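Local atomic coordinates of malonate decarboxylase subunit alpha (Acinetobacter baumannii ATCC 17978, PDB entry 6MPR), a protein that probably acts as the acyl-carrier-protein transferase of malonate decarboxylase, exchanging acetyl for malonyl on the carrier protein so that malonate can be decarboxylated. Residues A[357-369]-A[427-439]. Sequence-based numbering, arbitrary orientation. Where two conformers were deposited one is given.
Sequences GQYAVDLFIGATL and KKLVVQMVETFQE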
loop_
_atom_site.group_PDB
_atom_site.type_symbol
_atom_site.label_atom_id
_atom_site.label_comp_id
_atom_site.label_asym_id
_atom_site.label_seq_id
_atom_site.Cartn_x
_atom_site.Cartn_y
_atom_site.Cartn_z
ATOM N N GLY A 357 7.761 2.607 0.197
ATOM C CA GLY A 357 8.530 2.399 1.411
ATOM C C GLY A 357 8.273 1.043 2.039
ATOM O O GLY A 357 9.151 0.482 2.697
ATOM N N GLN A 358 7.065 0.512 1.870
ATOM C CA GLN A 358 6.769 -0.829 2.369
ATOM C C GLN A 358 7.308 -1.912 1.433
ATOM O O GLN A 358 8.016 -2.828 1.863
ATOM C CB GLN A 358 5.257 -1.016 2.536
ATOM C CG GLN A 358 4.944 -2.495 2.814
ATOM C CD GLN A 358 3.468 -2.838 2.813
ATOM O OE1 GLN A 358 3.116 -4.013 2.871
ATOM N NE2 GLN A 358 2.606 -1.830 2.762
ATOM N N TYR A 359 6.961 -1.834 0.151
ATOM C CA TYR A 359 7.116 -2.965 -0.754
ATOM C C TYR A 359 8.364 -2.919 -1.618
ATOM O O TYR A 359 8.761 -3.964 -2.142
ATOM C CB TYR A 359 5.908 -3.054 -1.696
ATOM C CG TYR A 359 4.819 -3.986 -1.259
ATOM C CD1 TYR A 359 5.058 -5.343 -1.112
ATOM C CD2 TYR A 359 3.542 -3.523 -1.032
ATOM C CE1 TYR A 359 4.047 -6.207 -0.729
ATOM C CE2 TYR A 359 2.529 -4.379 -0.660
ATOM C CZ TYR A 359 2.792 -5.719 -0.514
ATOM O OH TYR A 359 1.787 -6.570 -0.148
ATOM N N ALA A 360 8.967 -1.750 -1.824
ATOM C CA ALA A 360 9.980 -1.599 -2.859
ATOM C C ALA A 360 11.374 -1.234 -2.367
ATOM O O ALA A 360 12.312 -1.291 -3.170
ATOM C CB ALA A 360 9.538 -0.543 -3.886
ATOM N N VAL A 361 11.565 -0.874 -1.099
ATOM C CA VAL A 361 12.899 -0.494 -0.644
ATOM C C VAL A 361 13.473 -1.561 0.289
ATOM O O VAL A 361 12.751 -2.319 0.951
ATOM C CB VAL A 361 12.955 0.894 0.031
ATOM C CG1 VAL A 361 12.385 1.979 -0.895
ATOM C CG2 VAL A 361 12.280 0.886 1.385
ATOM N N ASP A 362 14.810 -1.593 0.343
ATOM C CA ASP A 362 15.525 -2.594 1.134
ATOM C C ASP A 362 15.422 -2.341 2.631
ATOM O O ASP A 362 15.530 -3.283 3.423
ATOM C CB ASP A 362 17.021 -2.594 0.787
ATOM C CG ASP A 362 17.329 -3.186 -0.559
ATOM O OD1 ASP A 362 16.515 -3.962 -1.107
ATOM O OD2 ASP A 362 18.445 -2.901 -1.054
ATOM N N LEU A 363 15.282 -1.083 3.044
ATOM C CA LEU A 363 15.609 -0.756 4.422
ATOM C C LEU A 363 14.813 0.454 4.902
ATOM O O LEU A 363 14.572 1.401 4.141
ATOM C CB LEU A 363 17.119 -0.492 4.570
ATOM C CG LEU A 363 17.662 -0.053 5.949
ATOM C CD1 LEU A 363 19.020 -0.699 6.189
ATOM C CD2 LEU A 363 17.769 1.462 6.039
ATOM N N PHE A 364 14.401 0.394 6.167
ATOM C CA PHE A 364 13.994 1.551 6.942
ATOM C C PHE A 364 14.932 1.697 8.134
ATOM O O PHE A 364 15.365 0.701 8.725
ATOM C CB PHE A 364 12.534 1.418 7.444
ATOM C CG PHE A 364 12.165 2.427 8.493
ATOM C CD1 PHE A 364 11.997 3.759 8.161
ATOM C CD2 PHE A 364 11.981 2.042 9.811
ATOM C CE1 PHE A 364 11.652 4.690 9.110
ATOM C CE2 PHE A 364 11.658 2.969 10.775
ATOM C CZ PHE A 364 11.478 4.296 10.426
ATOM N N ILE A 365 15.260 2.938 8.479
ATOM C CA ILE A 365 16.050 3.232 9.673
ATOM C C ILE A 365 15.469 4.479 10.326
ATOM O O ILE A 365 15.214 5.478 9.652
ATOM C CB ILE A 365 17.554 3.400 9.331
ATOM C CG1 ILE A 365 18.388 3.730 10.577
ATOM C CG2 ILE A 365 17.744 4.458 8.242
ATOM C CD1 ILE A 365 19.874 3.392 10.385
ATOM N N GLY A 366 15.229 4.417 11.626
ATOM C CA GLY A 366 14.722 5.564 12.344
ATOM C C GLY A 366 14.927 5.370 13.828
ATOM O O GLY A 366 15.575 4.417 14.264
ATOM N N ALA A 367 14.358 6.280 14.605
ATOM C CA ALA A 367 14.569 6.248 16.041
ATOM C C ALA A 367 13.236 6.161 16.767
ATOM O O ALA A 367 12.163 6.142 16.168
ATOM C CB ALA A 367 15.356 7.465 16.516
ATOM N N THR A 368 13.325 6.134 18.090
ATOM C CA THR A 368 12.165 5.951 18.948
ATOM C C THR A 368 12.521 6.478 20.327
ATOM O O THR A 368 13.692 6.726 20.625
ATOM C CB THR A 368 11.778 4.485 19.009
ATOM O OG1 THR A 368 10.640 4.332 19.850
ATOM C CG2 THR A 368 12.908 3.689 19.591
ATOM N N LEU A 369 11.503 6.673 21.174
ATOM C CA LEU A 369 11.846 7.143 22.511
ATOM C C LEU A 369 12.083 6.002 23.485
ATOM O O LEU A 369 12.926 6.132 24.377
ATOM C CB LEU A 369 10.763 8.070 23.082
ATOM C CG LEU A 369 10.583 9.407 22.371
ATOM C CD1 LEU A 369 9.534 10.245 23.098
ATOM C CD2 LEU A 369 11.915 10.143 22.264
ATOM N N LYS A 427 13.593 -10.893 4.202
ATOM C CA LYS A 427 12.960 -9.957 5.124
ATOM C C LYS A 427 13.455 -8.548 4.825
ATOM O O LYS A 427 14.618 -8.342 4.460
ATOM C CB LYS A 427 13.273 -10.288 6.598
ATOM C CG LYS A 427 13.042 -11.735 7.018
ATOM C CD LYS A 427 13.333 -11.892 8.510
ATOM C CE LYS A 427 12.908 -13.252 9.052
ATOM N NZ LYS A 427 13.847 -14.351 8.687
ATOM N N LYS A 428 12.574 -7.570 4.988
ATOM C CA LYS A 428 13.048 -6.200 4.843
ATOM C C LYS A 428 13.863 -5.815 6.076
ATOM O O LYS A 428 13.564 -6.237 7.197
ATOM C CB LYS A 428 11.874 -5.251 4.669
ATOM C CG LYS A 428 12.221 -3.783 4.427
ATOM C CD LYS A 428 10.958 -2.986 4.763
ATOM C CE LYS A 428 11.171 -1.508 4.731
ATOM N NZ LYS A 428 9.844 -0.849 4.868
ATOM N N LEU A 429 14.893 -4.988 5.865
ATOM C CA LEU A 429 15.695 -4.499 6.982
ATOM C C LEU A 429 14.972 -3.356 7.674
ATOM O O LEU A 429 14.519 -2.410 7.029
ATOM C CB LEU A 429 17.079 -4.036 6.519
ATOM C CG LEU A 429 18.063 -5.132 6.080
ATOM C CD1 LEU A 429 17.607 -5.824 4.780
ATOM C CD2 LEU A 429 19.470 -4.547 5.934
ATOM N N VAL A 430 14.843 -3.467 8.991
ATOM C CA VAL A 430 14.181 -2.474 9.823
ATOM C C VAL A 430 15.147 -2.181 10.960
ATOM O O VAL A 430 15.416 -3.059 11.790
ATOM C CB VAL A 430 12.831 -2.982 10.341
ATOM C CG1 VAL A 430 12.263 -2.068 11.399
ATOM C CG2 VAL A 430 11.859 -3.113 9.177
ATOM N N VAL A 431 15.713 -0.970 10.967
ATOM C CA VAL A 431 16.777 -0.590 11.889
ATOM C C VAL A 431 16.227 0.410 12.895
ATOM O O VAL A 431 15.691 1.458 12.509
ATOM C CB VAL A 431 17.978 0.016 11.144
ATOM C CG1 VAL A 431 19.135 0.287 12.129
ATOM C CG2 VAL A 431 18.397 -0.882 9.985
ATOM N N GLN A 432 16.395 0.111 14.175
ATOM C CA GLN A 432 16.189 1.098 15.235
ATOM C C GLN A 432 17.544 1.684 15.615
ATOM O O GLN A 432 18.385 0.990 16.202
ATOM C CB GLN A 432 15.511 0.482 16.456
ATOM C CG GLN A 432 14.013 0.412 16.347
ATOM C CD GLN A 432 13.344 1.769 16.531
ATOM O OE1 GLN A 432 12.130 1.889 16.419
ATOM N NE2 GLN A 432 14.135 2.797 16.807
ATOM N N MET A 433 17.747 2.963 15.292
ATOM C CA MET A 433 19.015 3.663 15.498
ATOM C C MET A 433 18.763 4.713 16.571
ATOM O O MET A 433 18.154 5.754 16.302
ATOM C CB MET A 433 19.508 4.292 14.194
ATOM C CG MET A 433 20.726 5.169 14.334
ATOM S SD MET A 433 21.137 5.839 12.698
ATOM C CE MET A 433 22.792 6.376 12.984
ATOM N N VAL A 434 19.234 4.441 17.787
ATOM C CA VAL A 434 18.796 5.164 18.970
ATOM C C VAL A 434 19.969 5.261 19.950
ATOM O O VAL A 434 20.713 4.290 20.125
ATOM C CB VAL A 434 17.552 4.412 19.519
ATOM C CG1 VAL A 434 17.862 3.585 20.735
ATOM C CG2 VAL A 434 16.336 5.353 19.663
ATOM N N GLU A 435 20.149 6.427 20.574
ATOM C CA GLU A 435 21.120 6.512 21.653
ATOM C C GLU A 435 20.533 5.881 22.917
ATOM O O GLU A 435 19.314 5.750 23.069
ATOM C CB GLU A 435 21.543 7.960 21.930
ATOM C CG GLU A 435 22.148 8.686 20.732
ATOM C CD GLU A 435 22.260 10.187 20.941
ATOM O OE1 GLU A 435 22.939 10.613 21.902
ATOM O OE2 GLU A 435 21.652 10.937 20.145
ATOM N N THR A 436 21.418 5.458 23.817
ATOM C CA THR A 436 20.939 4.708 24.976
ATOM C C THR A 436 20.160 5.588 25.947
ATOM O O THR A 436 19.288 5.088 26.667
ATOM C CB THR A 436 22.108 4.005 25.675
ATOM O OG1 THR A 436 23.103 4.959 26.085
ATOM C CG2 THR A 436 22.718 2.990 24.713
ATOM N N PHE A 437 20.419 6.890 25.961
ATOM C CA PHE A 437 19.619 7.824 26.739
ATOM C C PHE A 437 19.099 8.929 25.837
ATOM O O PHE A 437 19.785 9.359 24.906
ATOM C CB PHE A 437 20.406 8.428 27.906
ATOM C CG PHE A 437 20.600 7.477 29.044
ATOM C CD1 PHE A 437 21.581 6.494 28.978
ATOM C CD2 PHE A 437 19.798 7.552 30.169
ATOM C CE1 PHE A 437 21.763 5.618 30.022
ATOM C CE2 PHE A 437 19.970 6.674 31.215
ATOM C CZ PHE A 437 20.949 5.707 31.148
ATOM N N GLN A 438 17.876 9.361 26.130
ATOM C CA GLN A 438 17.183 10.362 25.341
ATOM C C GLN A 438 17.601 11.769 25.758
ATOM O O GLN A 438 18.291 11.977 26.760
ATOM C CB GLN A 438 15.672 10.196 25.490
ATOM C CG GLN A 438 15.117 9.017 24.724
ATOM C CD GLN A 438 15.403 9.125 23.239
ATOM O OE1 GLN A 438 15.255 10.193 22.646
ATOM N NE2 GLN A 438 15.826 8.023 22.633
ATOM N N GLU A 439 17.178 12.742 24.959
ATOM C CA GLU A 439 17.359 14.137 25.329
ATOM C C GLU A 439 16.504 14.412 26.562
ATOM O O GLU A 439 15.289 14.184 26.552
ATOM C CB GLU A 439 16.974 15.051 24.169
#
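Ile365 and Val431 lie side by side and point the same way, with Ile365 CD1 3.6 Å from Val431 CG1. That methyl also comes within 3.6 Å of Met433 SD, because CG1 of Ile365 stands anti to its own nitrogen (chi1 179°) and the chain runs on extended past Val431 to the thioether. On the same sheet face Leu363 CD1 touches both Leu429 CB and Val431 CG2, each at 3.9 Å. The opposite face carries Phe364, whose ring edge meets Val430 CG1 while Gly366 N sits over the rim of one ring face.

Between these two layers of side chains the backbones run parallel, strand axes 12° apart, joined by a ladder of five hydrogen bonds. Leu429 N starts it on Asp362 O, and Met433 N closes it on Gly366 O at 2.8 Å, almost straight at 176°. Past the ladder, the bent side chain of Gln432 crosses Thr368 at about a right angle and brings NE2 to 3.2 Å from Thr368 CG2.

At the other end Lys428, a buried residue, reaches back fully extended, and NZ gives a 2.6 Å hydrogen bond to Gly357 O near the end of helix 350-359; Met394 O is a second acceptor. At the turn into strand 363-366, the carboxylate of Asp362 is held by Thr405 and Gln264, and its backbone N by Ser265. Helices 244-261 and 272-287 cover the Ile365-Met433 face.

Strand 265-268 flanks 363-366, and 474-477 flanks 429-433, placing this pair inside the parallel part of a mixed sheet packed against helices, an alpha/beta core consistent with the CoA-transferase-like fold of this subunit.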